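PDB 5J6B: aldehyde dehydrogenase from Burkholderia thailandensis, which probably oxidises aldehydes to carboxylic acids using a nicotinamide dinucleotide as hydride acceptor, and carries NADPH in this crystal. Local coordinates for residues 298-303 with 405-410; 265-270 with 396-401; 63-68 with 205-210. One frame throughout, in Å; residues are numbered along the deposited sequence.

Contact 1: 298-303 with 405-410; sequences RIIAHA and LARVND
Arg-298, at the start of strand 298-302, reaches across to the last turn of helix 401-409 and takes hold of two consecutive backbone carbonyls, those of Arg-407 and Val-408. The helix belongs to a beta-alpha-beta crossover in the mixed sheet of the aldehyde dehydrogenase fold: it links strand 392-398 to strand 416-420 and passes over the two strands between them, one being 298-302. Its 405-409 part runs almost antiparallel to that strand (175°). A bend at chi3 (-77°) turns the guanidinium toward the helix end. NH1 gives a 2.7 Å bond to Arg-407 O, coming in from above the carbonyl plane. NH2 meets Val-408 O at 2.9 Å, and here the N-H points nearly straight at the acceptor (174°). Both oxygens lie in the guanidinium plane, at its edge. The group has further partners: NE is bonded to Asn-261 O, and NH1 also to the hydroxyl of Tyr-384. A positive group at the carboxyl end of a helix would be expected to interact well with the helix dipole. Arg-407 O has a second, weak donor in Asp-410 N. The charged end of Arg-407 itself goes to Asp-403 and Glu-396, while the carboxylate of Asp-410 pairs with Arg-379 and Arg-385, leaving its OD2 5.7 Å from Arg-298 NH1. Beside this polar grip, Ile-300 supplies the apolar part of the contact: its CD1 lies 3.9 Å from Arg-407 CB and 3.7 Å from Val-408 CG2.

Contact 2: 265-270 with 396-401; sequences IVDADQ and ERFSDF
Phe-398, at the end of strand 392-398, points its ring at Ile-265 and Val-266 in strand 263-266. Outward from the backbone, the chain turns at CB into the space between the backbone N and the carbonyl carbon (chi1 82°), which lays the ring over the intervening strand 298-302. CD1 then rests on Ile-300 of that strand. One atom further, CE1 comes 3.7 Å from Val-266 O, which sits at the ring edge, and 3.9 Å from Ile-265 CG2. The tip, CZ, is just as close to that methyl, and Asp-267 OD1, 4.3 Å from CZ, lies near the ring plane. Ile-265 CG2 is shared, since Phe-401 CE2 reaches it too, at 4.1 Å. Phe-401 opens helix 401-409, N-capped by Asp-400, the start of the strand-helix-strand crossover. Its side chain crosses that of Asp-267 at about a right angle, CD2 and CE2 approaching the carboxylate, whose plane is turned 30° from the ring, and it stacks on His-426. Asp-267 OD1 accepts from Ala-268 N (2.8 Å) at the head of the type I turn 267-270, and OD2 is bonded to His-426 and Thr-421. Methyl and ring carbons thus make the contact, with Val-266 O and Asp-267 OD1 near the edge of Phe-398 and the same carboxylate oblique to Phe-401; the slightly positive C-H rim of Phe-398 would suit such oxygens better than its pi cloud.

Contact 3: 63-68 with 205-210; sequences KPLRAL and DLPKGA
The Pro-207 ring turns its CB-CG-CD edge to the end of helix 48-66, and the partners divide around that edge. CB lies 3.7 Å from CB of Pro-64, which is close to the plane of the Pro-207 ring. CG rests against the helix backbone, 3.8 Å from Leu-65 N. At CD two leucines approach from opposite sides of the mean ring plane: Leu-65 CD1 at 3.7 Å and, tip to tip, Leu-68 CD1 at 4.0 Å. With CG anti to its backbone N (chi1 -161°), Leu-65 spreads its methyls along the 205-210 loop. CD1 also touches Leu-206 CD2, while CD2 reaches Ala-210 CB at 3.8 Å. The loop is shaped by a type II turn from Pro-207 to Ala-210, closed by Ala-210 N to Pro-207 O, with Gly-209 at the positive phi (96°) such a turn needs. This is plain apolar packing. Helix 70-86 borders it through Ile-76, which touches Leu-68 and Leu-206, and Asn-20 lies against the loop. Beyond Ala-210 begins strand 211-213, within this chain an edge strand of the Rossmann-like dinucleotide-binding domain, whose parallel strands run in the order 211-213, 182-185, 155-158, 232-236, 253-257.

Contacts 1 and 2 are neighbours, their centres 8 Å apart, and both build on one sheet: strand 298-302 lies between the two strands joined by contact 2, while helix 401-409 starts where contact 2 ends and packs over the sheet in contact 1. Ile-299 O and Glu-396 N, 2.8 Å apart, tie them directly. Both are buried, yet contact 1 depends on a charged group at a helix end and contact 2 on aromatic rings. Contact 3 lies across the molecule, about 50 Å from contact 1 between centres, partly buried at the edge of the other large sheet; it joins a helix end to a loop through proline, leucine and alanine side chains.

Contact 1: 298-303 with 405-410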
ATOM      1  N   ARG A 298     -28.544  19.802 -12.009  1.00 15.13           N
ATOM      2  CA  ARG A 298     -28.631  19.864 -13.462  1.00 21.61           C
ATOM      3  C   ARG A 298     -28.749  18.454 -14.026  1.00 20.01           C
ATOM      4  O   ARG A 298     -27.946  17.581 -13.694  1.00 20.75           O
ATOM      5  CB  ARG A 298     -27.399  20.570 -14.043  1.00 18.66           C
ATOM      6  CG  ARG A 298     -27.172  21.980 -13.482  1.00 20.27           C
ATOM      7  CD  ARG A 298     -25.901  22.585 -14.099  1.00 18.50           C
ATOM      8  NE  ARG A 298     -24.678  22.037 -13.509  1.00 16.57           N
ATOM      9  CZ  ARG A 298     -23.546  21.830 -14.180  1.00 18.76           C
ATOM     10  NH1 ARG A 298     -23.489  22.097 -15.478  1.00 17.78           N
ATOM     11  NH2 ARG A 298     -22.476  21.341 -13.555  1.00 15.61           N
ATOM     12  N   ILE A 299     -29.746  18.229 -14.872  1.00 17.13           N
ATOM     13  CA  ILE A 299     -29.938  16.942 -15.529  1.00 17.10           C
ATOM     14  C   ILE A 299     -29.705  17.148 -17.016  1.00 15.66           C
ATOM     15  O   ILE A 299     -30.391  17.958 -17.644  1.00 18.46           O
ATOM     16  CB  ILE A 299     -31.340  16.373 -15.272  1.00 16.10           C
ATOM     17  CG1 ILE A 299     -31.584  16.236 -13.761  1.00 14.86           C
ATOM     18  CG2 ILE A 299     -31.497  15.040 -16.007  1.00 15.19           C
ATOM     19  CD1 ILE A 299     -33.043  16.040 -13.384  1.00 15.53           C
ATOM     20  N   ILE A 300     -28.759  16.391 -17.575  1.00 21.41           N
ATOM     21  CA  ILE A 300     -28.299  16.531 -18.956  1.00 18.42           C
ATOM     22  C   ILE A 300     -28.617  15.208 -19.647  1.00 19.91           C
ATOM     23  O   ILE A 300     -27.900  14.217 -19.464  1.00 17.04           O
ATOM     24  CB  ILE A 300     -26.800  16.855 -19.020  1.00 20.78           C
ATOM     25  CG1 ILE A 300     -26.487  18.119 -18.204  1.00 20.18           C
ATOM     26  CG2 ILE A 300     -26.323  16.997 -20.471  1.00 18.07           C
ATOM     27  CD1 ILE A 300     -24.999  18.303 -17.861  1.00 17.53           C
ATOM     28  N   ALA A 301     -29.699  15.175 -20.429  1.00 18.34           N
ATOM     29  CA  ALA A 301     -30.266  13.932 -20.936  1.00 16.53           C
ATOM     30  C   ALA A 301     -30.154  13.853 -22.451  1.00 18.59           C
ATOM     31  O   ALA A 301     -30.428  14.833 -23.154  1.00 19.93           O
ATOM     32  CB  ALA A 301     -31.738  13.796 -20.530  1.00 19.62           C
ATOM     33  N   HIS A 302     -29.790  12.669 -22.944  1.00 25.04           N
ATOM     34  CA  HIS A 302     -29.597  12.469 -24.374  1.00 17.76           C
ATOM     35  C   HIS A 302     -30.924  12.542 -25.127  1.00 18.67           C
ATOM     36  O   HIS A 302     -31.958  12.045 -24.661  1.00 19.59           O
ATOM     37  CB  HIS A 302     -28.921  11.120 -24.644  1.00 17.41           C
ATOM     38  CG  HIS A 302     -28.369  10.998 -26.032  1.00 20.76           C
ATOM     39  ND1 HIS A 302     -29.146  10.649 -27.118  1.00 20.45           N
ATOM     40  CD2 HIS A 302     -27.119  11.188 -26.514  1.00 21.03           C
ATOM     41  CE1 HIS A 302     -28.398  10.623 -28.207  1.00 21.88           C
ATOM     42  NE2 HIS A 302     -27.166  10.955 -27.871  1.00 22.79           N
ATOM     43  N   ALA A 303     -30.871  13.153 -26.315  1.00 19.52           N
ATOM     44  CA  ALA A 303     -32.049  13.343 -27.156  1.00 21.97           C
ATOM     45  C   ALA A 303     -32.810  12.045 -27.399  1.00 22.84           C
ATOM     46  O   ALA A 303     -34.038  12.062 -27.515  1.00 23.60           O
ATOM     47  CB  ALA A 303     -31.621  13.965 -28.496  1.00 21.43           C
ATOM     48  N   LEU A 405     -20.146  16.307 -21.449  1.00 16.12           N
ATOM     49  CA  LEU A 405     -19.050  16.456 -20.492  1.00 21.24           C
ATOM     50  C   LEU A 405     -18.683  17.921 -20.286  1.00 18.36           C
ATOM     51  O   LEU A 405     -18.453  18.359 -19.148  1.00 19.21           O
ATOM     52  CB  LEU A 405     -17.822  15.673 -20.979  1.00 19.28           C
ATOM     53  CG  LEU A 405     -17.983  14.152 -21.070  1.00 22.26           C
ATOM     54  CD1 LEU A 405     -16.716  13.505 -21.633  1.00 19.18           C
ATOM     55  CD2 LEU A 405     -18.367  13.532 -19.704  1.00 13.53           C
ATOM     56  N   ALA A 406     -18.592  18.684 -21.384  1.00 18.52           N
ATOM     57  CA  ALA A 406     -18.318  20.117 -21.295  1.00 18.85           C
ATOM     58  C   ALA A 406     -19.395  20.846 -20.497  1.00 17.26           C
ATOM     59  O   ALA A 406     -19.089  21.781 -19.746  1.00 17.12           O
ATOM     60  CB  ALA A 406     -18.196  20.721 -22.696  1.00 19.45           C
ATOM     61  N   ARG A 407     -20.664  20.434 -20.640  1.00 16.41           N
ATOM     62  CA  ARG A 407     -21.725  21.080 -19.873  1.00 17.33           C
ATOM     63  C   ARG A 407     -21.570  20.815 -18.376  1.00 19.65           C
ATOM     64  O   ARG A 407     -21.774  21.727 -17.564  1.00 17.90           O
ATOM     65  CB  ARG A 407     -23.102  20.623 -20.356  1.00 16.74           C
ATOM     66  CG  ARG A 407     -23.457  21.089 -21.769  1.00 19.86           C
ATOM     67  CD  ARG A 407     -24.834  20.606 -22.135  1.00 24.72           C
ATOM     68  NE  ARG A 407     -25.103  20.601 -23.570  1.00 22.52           N
ATOM     69  CZ  ARG A 407     -26.312  20.779 -24.092  1.00 24.02           C
ATOM     70  NH1 ARG A 407     -27.345  20.998 -23.288  1.00 25.57           N
ATOM     71  NH2 ARG A 407     -26.492  20.752 -25.404  1.00 26.47           N
ATOM     72  N   VAL A 408     -21.247  19.570 -17.992  1.00 18.22           N
ATOM     73  CA  VAL A 408     -20.980  19.257 -16.582  1.00 17.21           C
ATOM     74  C   VAL A 408     -19.876  20.156 -16.036  1.00 21.43           C
ATOM     75  O   VAL A 408     -19.986  20.710 -14.934  1.00 20.53           O
ATOM     76  CB  VAL A 408     -20.603  17.773 -16.404  1.00 16.64           C
ATOM     77  CG1 VAL A 408     -20.148  17.516 -14.949  1.00 13.21           C
ATOM     78  CG2 VAL A 408     -21.759  16.853 -16.794  1.00 13.73           C
ATOM     79  N   ASN A 409     -18.775  20.282 -16.784  1.00 14.72           N
ATOM     80  CA  ASN A 409     -17.633  21.093 -16.372  1.00 14.87           C
ATOM     81  C   ASN A 409     -17.891  22.590 -16.474  1.00 21.75           C
ATOM     82  O   ASN A 409     -17.077  23.370 -15.973  1.00 21.23           O
ATOM     83  CB  ASN A 409     -16.408  20.748 -17.237  1.00 14.95           C
ATOM     84  CG  ASN A 409     -15.793  19.420 -16.849  1.00 17.98           C
ATOM     85  OD1 ASN A 409     -15.852  19.022 -15.684  1.00 18.98           O
ATOM     86  ND2 ASN A 409     -15.220  18.714 -17.823  1.00 15.06           N
ATOM     87  N   ASP A 410     -18.969  23.004 -17.136  1.00 18.73           N
ATOM     88  CA  ASP A 410     -19.279  24.418 -17.312  1.00 19.08           C
ATOM     89  C   ASP A 410     -19.730  25.017 -15.982  1.00 21.30           C
ATOM     90  O   ASP A 410     -20.920  25.280 -15.780  1.00 18.26           O
ATOM     91  CB  ASP A 410     -20.363  24.586 -18.378  1.00 19.28           C
ATOM     92  CG  ASP A 410     -20.735  26.040 -18.604  1.00 22.04           C
ATOM     93  OD1 ASP A 410     -19.876  26.934 -18.399  1.00 21.58           O
ATOM     94  OD2 ASP A 410     -21.893  26.283 -18.979  1.00 19.66           O
TER

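Contact 2: 265-270 with 396-401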
ATOM      1  N   ILE A 265     -25.636  13.075 -16.039  1.00 13.58           N
ATOM      2  CA  ILE A 265     -25.829  12.802 -17.461  1.00 13.31           C
ATOM      3  C   ILE A 265     -26.647  11.527 -17.597  1.00 15.95           C
ATOM      4  O   ILE A 265     -26.378  10.530 -16.908  1.00 13.62           O
ATOM      5  CB  ILE A 265     -24.478  12.654 -18.196  1.00 13.22           C
ATOM      6  CG1 ILE A 265     -23.719  13.981 -18.223  1.00 19.75           C
ATOM      7  CG2 ILE A 265     -24.678  12.113 -19.630  1.00 13.53           C
ATOM      8  CD1 ILE A 265     -22.271  13.836 -18.679  1.00 13.97           C
ATOM      9  N   VAL A 266     -27.634  11.542 -18.490  1.00 14.35           N
ATOM     10  CA  VAL A 266     -28.375  10.335 -18.851  1.00 16.45           C
ATOM     11  C   VAL A 266     -28.059  10.030 -20.314  1.00 16.25           C
ATOM     12  O   VAL A 266     -28.460  10.780 -21.210  1.00 15.28           O
ATOM     13  CB  VAL A 266     -29.885  10.486 -18.623  1.00 21.88           C
ATOM     14  CG1 VAL A 266     -30.584   9.172 -18.950  1.00 21.44           C
ATOM     15  CG2 VAL A 266     -30.168  10.909 -17.163  1.00 21.02           C
ATOM     16  N   ASP A 267     -27.386   8.911 -20.561  1.00 16.97           N
ATOM     17  CA  ASP A 267     -26.872   8.596 -21.890  1.00 19.09           C
ATOM     18  C   ASP A 267     -27.968   8.006 -22.779  1.00 17.71           C
ATOM     19  O   ASP A 267     -29.072   7.670 -22.329  1.00 18.94           O
ATOM     20  CB  ASP A 267     -25.693   7.622 -21.782  1.00 16.90           C
ATOM     21  CG  ASP A 267     -24.671   7.792 -22.898  1.00 20.38           C
ATOM     22  OD1 ASP A 267     -24.916   8.567 -23.851  1.00 18.82           O
ATOM     23  OD2 ASP A 267     -23.620   7.121 -22.823  1.00 20.39           O
ATOM     24  N   ALA A 268     -27.628   7.869 -24.069  1.00 19.92           N
ATOM     25  CA  ALA A 268     -28.563   7.439 -25.110  1.00 21.13           C
ATOM     26  C   ALA A 268     -29.092   6.020 -24.909  1.00 21.73           C
ATOM     27  O   ALA A 268     -30.165   5.691 -25.434  1.00 20.76           O
ATOM     28  CB  ALA A 268     -27.880   7.525 -26.485  1.00 18.44           C
ATOM     29  N   ASP A 269     -28.377   5.177 -24.164  1.00 17.47           N
ATOM     30  CA  ASP A 269     -28.676   3.754 -24.093  1.00 22.73           C
ATOM     31  C   ASP A 269     -29.544   3.380 -22.888  1.00 24.35           C
ATOM     32  O   ASP A 269     -29.636   2.197 -22.552  1.00 22.09           O
ATOM     33  CB  ASP A 269     -27.372   2.952 -24.072  1.00 22.02           C
ATOM     34  CG  ASP A 269     -26.421   3.374 -22.935  1.00 24.04           C
ATOM     35  OD1 ASP A 269     -26.797   4.217 -22.081  1.00 20.54           O
ATOM     36  OD2 ASP A 269     -25.279   2.855 -22.895  1.00 18.50           O
ATOM     37  N   GLN A 270     -30.194   4.349 -22.247  1.00 19.04           N
ATOM     38  CA  GLN A 270     -30.834   4.121 -20.952  1.00 18.92           C
ATOM     39  C   GLN A 270     -32.343   3.874 -21.037  1.00 18.77           C
ATOM     40  O   GLN A 270     -33.001   3.812 -19.990  1.00 18.88           O
ATOM     41  CB  GLN A 270     -30.553   5.309 -20.029  1.00 18.54           C
ATOM     42  CG  GLN A 270     -29.068   5.445 -19.686  1.00 19.50           C
ATOM     43  CD  GLN A 270     -28.605   4.360 -18.724  1.00 18.35           C
ATOM     44  OE1 GLN A 270     -28.959   4.374 -17.550  1.00 19.55           O
ATOM     45  NE2 GLN A 270     -27.804   3.418 -19.222  1.00 17.75           N
ATOM     46  N   GLU A 396     -31.797  19.700 -19.276  1.00 21.93           N
ATOM     47  CA  GLU A 396     -31.320  20.137 -20.579  1.00 23.17           C
ATOM     48  C   GLU A 396     -31.006  18.907 -21.422  1.00 21.99           C
ATOM     49  O   GLU A 396     -30.891  17.787 -20.915  1.00 19.33           O
ATOM     50  CB  GLU A 396     -30.092  21.061 -20.466  1.00 19.09           C
ATOM     51  CG  GLU A 396     -28.855  20.396 -19.842  1.00 18.68           C
ATOM     52  CD  GLU A 396     -27.711  21.377 -19.609  1.00 28.93           C
ATOM     53  OE1 GLU A 396     -27.304  21.579 -18.437  1.00 20.70           O
ATOM     54  OE2 GLU A 396     -27.220  21.955 -20.602  1.00 31.02           O
ATOM     55  N   ARG A 397     -30.856  19.143 -22.719  1.00 21.31           N
ATOM     56  CA  ARG A 397     -30.833  18.109 -23.741  1.00 23.17           C
ATOM     57  C   ARG A 397     -29.503  18.143 -24.484  1.00 26.74           C
ATOM     58  O   ARG A 397     -28.995  19.223 -24.805  1.00 25.38           O
ATOM     59  CB  ARG A 397     -31.992  18.342 -24.719  1.00 22.57           C
ATOM     60  CG  ARG A 397     -32.184  17.336 -25.831  1.00 23.53           C
ATOM     61  CD  ARG A 397     -33.361  17.805 -26.687  1.00 26.15           C
ATOM     62  NE  ARG A 397     -33.555  16.963 -27.858  1.00 36.43           N
ATOM     63  CZ  ARG A 397     -34.667  16.285 -28.126  1.00 48.17           C
ATOM     64  NH1 ARG A 397     -35.719  16.353 -27.309  1.00 42.70           N
ATOM     65  NH2 ARG A 397     -34.730  15.547 -29.231  1.00 48.41           N
ATOM     66  N   PHE A 398     -28.942  16.969 -24.771  1.00 19.03           N
ATOM     67  CA  PHE A 398     -27.720  16.902 -25.577  1.00 22.07           C
ATOM     68  C   PHE A 398     -27.799  15.714 -26.525  1.00 21.08           C
ATOM     69  O   PHE A 398     -28.716  14.891 -26.454  1.00 21.16           O
ATOM     70  CB  PHE A 398     -26.455  16.784 -24.707  1.00 20.45           C
ATOM     71  CG  PHE A 398     -26.163  15.373 -24.239  1.00 23.77           C
ATOM     72  CD1 PHE A 398     -26.853  14.825 -23.158  1.00 16.87           C
ATOM     73  CD2 PHE A 398     -25.204  14.599 -24.883  1.00 18.11           C
ATOM     74  CE1 PHE A 398     -26.580  13.527 -22.731  1.00 24.38           C
ATOM     75  CE2 PHE A 398     -24.931  13.300 -24.473  1.00 22.97           C
ATOM     76  CZ  PHE A 398     -25.609  12.761 -23.400  1.00 22.91           C
ATOM     77  N   SER A 399     -26.798  15.624 -27.408  1.00 21.01           N
ATOM     78  CA  SER A 399     -26.669  14.495 -28.316  1.00 24.20           C
ATOM     79  C   SER A 399     -25.212  14.036 -28.414  1.00 26.78           C
ATOM     80  O   SER A 399     -24.933  12.838 -28.527  1.00 32.30           O
ATOM     81  CB  SER A 399     -27.210  14.868 -29.695  1.00 26.28           C
ATOM     82  OG  SER A 399     -26.924  13.848 -30.624  1.00 37.65           O
ATOM     83  N   ASP A 400     -24.278  14.976 -28.372  1.00 20.47           N
ATOM     84  CA  ASP A 400     -22.852  14.671 -28.451  1.00 22.52           C
ATOM     85  C   ASP A 400     -22.272  14.480 -27.052  1.00 22.06           C
ATOM     86  O   ASP A 400     -22.426  15.353 -26.188  1.00 19.55           O
ATOM     87  CB  ASP A 400     -22.133  15.805 -29.181  1.00 20.00           C
ATOM     88  CG  ASP A 400     -20.664  15.540 -29.352  1.00 38.73           C
ATOM     89  OD1 ASP A 400     -20.302  14.874 -30.336  1.00 37.77           O
ATOM     90  OD2 ASP A 400     -19.876  15.988 -28.498  1.00 41.59           O
ATOM     91  N   PHE A 401     -21.593  13.345 -26.820  1.00 20.48           N
ATOM     92  CA  PHE A 401     -21.178  13.042 -25.450  1.00 23.38           C
ATOM     93  C   PHE A 401     -20.094  14.003 -24.962  1.00 21.24           C
ATOM     94  O   PHE A 401     -20.061  14.333 -23.769  1.00 20.04           O
ATOM     95  CB  PHE A 401     -20.712  11.582 -25.315  1.00 18.58           C
ATOM     96  CG  PHE A 401     -20.560  11.119 -23.876  1.00 19.28           C
ATOM     97  CD1 PHE A 401     -19.298  10.946 -23.318  1.00 19.14           C
ATOM     98  CD2 PHE A 401     -21.676  10.881 -23.082  1.00 19.66           C
ATOM     99  CE1 PHE A 401     -19.147  10.524 -22.001  1.00 17.78           C
ATOM    100  CE2 PHE A 401     -21.542  10.469 -21.755  1.00 17.71           C
ATOM    101  CZ  PHE A 401     -20.279  10.291 -21.209  1.00 18.53           C
TER

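Contact 3: 63-68 with 205-210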
ATOM      1  N   LYS A  63      -0.436  15.252  24.900  1.00 19.85           N
ATOM      2  CA  LYS A  63       0.413  14.164  25.383  1.00 24.19           C
ATOM      3  C   LYS A  63      -0.399  13.021  25.979  1.00 27.16           C
ATOM      4  O   LYS A  63      -0.153  11.857  25.604  1.00 23.76           O
ATOM      5  CB  LYS A  63       1.448  14.714  26.377  1.00 24.02           C
ATOM      6  N   PRO A  64      -1.377  13.260  26.867  1.00 25.24           N
ATOM      7  CA  PRO A  64      -2.212  12.140  27.345  1.00 25.45           C
ATOM      8  C   PRO A  64      -2.926  11.411  26.229  1.00 27.36           C
ATOM      9  O   PRO A  64      -2.964  10.174  26.223  1.00 25.30           O
ATOM     10  CB  PRO A  64      -3.208  12.827  28.289  1.00 26.48           C
ATOM     11  CG  PRO A  64      -2.513  14.063  28.734  1.00 26.70           C
ATOM     12  CD  PRO A  64      -1.708  14.519  27.564  1.00 28.24           C
ATOM     13  N   LEU A  65      -3.480  12.156  25.269  1.00 22.56           N
ATOM     14  CA  LEU A  65      -4.208  11.538  24.165  1.00 27.94           C
ATOM     15  C   LEU A  65      -3.267  10.725  23.288  1.00 26.70           C
ATOM     16  O   LEU A  65      -3.610   9.621  22.843  1.00 25.33           O
ATOM     17  CB  LEU A  65      -4.926  12.627  23.362  1.00 25.93           C
ATOM     18  CG  LEU A  65      -6.085  12.309  22.426  1.00 34.04           C
ATOM     19  CD1 LEU A  65      -7.050  11.335  23.071  1.00 27.69           C
ATOM     20  CD2 LEU A  65      -6.787  13.612  22.050  1.00 32.29           C
ATOM     21  N   ARG A  66      -2.061  11.243  23.059  1.00 33.13           N
ATOM     22  CA  ARG A  66      -1.047  10.501  22.322  1.00 36.01           C
ATOM     23  C   ARG A  66      -0.685   9.189  23.017  1.00 36.10           C
ATOM     24  O   ARG A  66      -0.374   8.201  22.347  1.00 36.03           O
ATOM     25  CB  ARG A  66       0.188  11.381  22.150  1.00 39.58           C
ATOM     26  CG  ARG A  66       1.302  10.722  21.409  1.00 47.30           C
ATOM     27  CD  ARG A  66       1.606  11.432  20.111  1.00 50.40           C
ATOM     28  NE  ARG A  66       2.522  10.631  19.309  1.00 54.16           N
ATOM     29  CZ  ARG A  66       3.845  10.682  19.420  1.00 56.77           C
ATOM     30  NH1 ARG A  66       4.404  11.509  20.295  1.00 63.39           N
ATOM     31  NH2 ARG A  66       4.606   9.907  18.663  1.00 53.74           N
ATOM     32  N   ALA A  67      -0.738   9.154  24.349  1.00 36.01           N
ATOM     33  CA  ALA A  67      -0.352   7.972  25.107  1.00 28.98           C
ATOM     34  C   ALA A  67      -1.393   6.854  25.077  1.00 29.88           C
ATOM     35  O   ALA A  67      -1.115   5.761  25.585  1.00 27.66           O
ATOM     36  CB  ALA A  67      -0.073   8.352  26.565  1.00 27.45           C
ATOM     37  N   LEU A  68      -2.580   7.094  24.542  1.00 21.75           N
ATOM     38  CA  LEU A  68      -3.560   6.016  24.454  1.00 23.82           C
ATOM     39  C   LEU A  68      -3.152   5.045  23.354  1.00 23.84           C
ATOM     40  O   LEU A  68      -2.943   5.470  22.213  1.00 18.89           O
ATOM     41  CB  LEU A  68      -4.953   6.556  24.151  1.00 25.42           C
ATOM     42  CG  LEU A  68      -5.665   7.341  25.238  1.00 27.46           C
ATOM     43  CD1 LEU A  68      -7.066   7.673  24.759  1.00 26.42           C
ATOM     44  CD2 LEU A  68      -5.692   6.529  26.526  1.00 32.08           C
ATOM     45  N   ASP A 205     -13.479   7.276  28.456  1.00 25.81           N
ATOM     46  CA  ASP A 205     -12.279   7.614  29.216  1.00 26.06           C
ATOM     47  C   ASP A 205     -11.255   8.392  28.380  1.00 22.94           C
ATOM     48  O   ASP A 205     -10.041   8.243  28.581  1.00 24.35           O
ATOM     49  CB  ASP A 205     -11.660   6.355  29.841  1.00 25.13           C
ATOM     50  CG  ASP A 205     -11.258   5.307  28.804  1.00 38.63           C
ATOM     51  OD1 ASP A 205     -11.640   5.441  27.621  1.00 35.93           O
ATOM     52  OD2 ASP A 205     -10.565   4.336  29.183  1.00 39.55           O
ATOM     53  N   LEU A 206     -11.717   9.230  27.462  1.00 19.94           N
ATOM     54  CA  LEU A 206     -10.830  10.184  26.811  1.00 19.08           C
ATOM     55  C   LEU A 206     -10.182  11.099  27.851  1.00 25.28           C
ATOM     56  O   LEU A 206     -10.835  11.498  28.818  1.00 19.48           O
ATOM     57  CB  LEU A 206     -11.611  11.032  25.811  1.00 17.76           C
ATOM     58  CG  LEU A 206     -11.896  10.455  24.426  1.00 27.72           C
ATOM     59  CD1 LEU A 206     -12.952  11.305  23.741  1.00 29.10           C
ATOM     60  CD2 LEU A 206     -10.619  10.380  23.584  1.00 20.08           C
ATOM     61  N   PRO A 207      -8.915  11.471  27.679  1.00 26.96           N
ATOM     62  CA  PRO A 207      -8.299  12.400  28.632  1.00 25.87           C
ATOM     63  C   PRO A 207      -9.014  13.742  28.604  1.00 22.28           C
ATOM     64  O   PRO A 207      -9.550  14.165  27.576  1.00 19.62           O
ATOM     65  CB  PRO A 207      -6.853  12.527  28.133  1.00 27.37           C
ATOM     66  CG  PRO A 207      -6.653  11.388  27.189  1.00 29.36           C
ATOM     67  CD  PRO A 207      -7.993  11.092  26.596  1.00 28.01           C
ATOM     68  N   LYS A 208      -9.029  14.412  29.754  1.00 21.56           N
ATOM     69  CA  LYS A 208      -9.704  15.700  29.851  1.00 24.72           C
ATOM     70  C   LYS A 208      -9.053  16.709  28.919  1.00 25.03           C
ATOM     71  O   LYS A 208      -7.827  16.840  28.884  1.00 26.80           O
ATOM     72  CB  LYS A 208      -9.675  16.216  31.286  1.00 24.12           C
ATOM     73  CG  LYS A 208     -10.682  15.543  32.180  1.00 40.15           C
ATOM     74  CD  LYS A 208     -12.072  15.519  31.544  1.00 48.97           C
ATOM     75  CE  LYS A 208     -13.114  14.881  32.466  1.00 50.88           C
ATOM     76  NZ  LYS A 208     -12.997  13.400  32.569  1.00 56.01           N
ATOM     77  N   GLY A 209      -9.884  17.427  28.162  1.00 22.02           N
ATOM     78  CA  GLY A 209      -9.405  18.343  27.156  1.00 22.37           C
ATOM     79  C   GLY A 209      -9.349  17.765  25.759  1.00 22.23           C
ATOM     80  O   GLY A 209      -9.073  18.513  24.817  1.00 16.64           O
ATOM     81  N   ALA A 210      -9.599  16.459  25.598  1.00 19.73           N
ATOM     82  CA  ALA A 210      -9.544  15.837  24.276  1.00 20.98           C
ATOM     83  C   ALA A 210     -10.602  16.392  23.335  1.00 22.40           C
ATOM     84  O   ALA A 210     -10.398  16.411  22.113  1.00 18.26           O
ATOM     85  CB  ALA A 210      -9.705  14.321  24.392  1.00 18.15           C
TER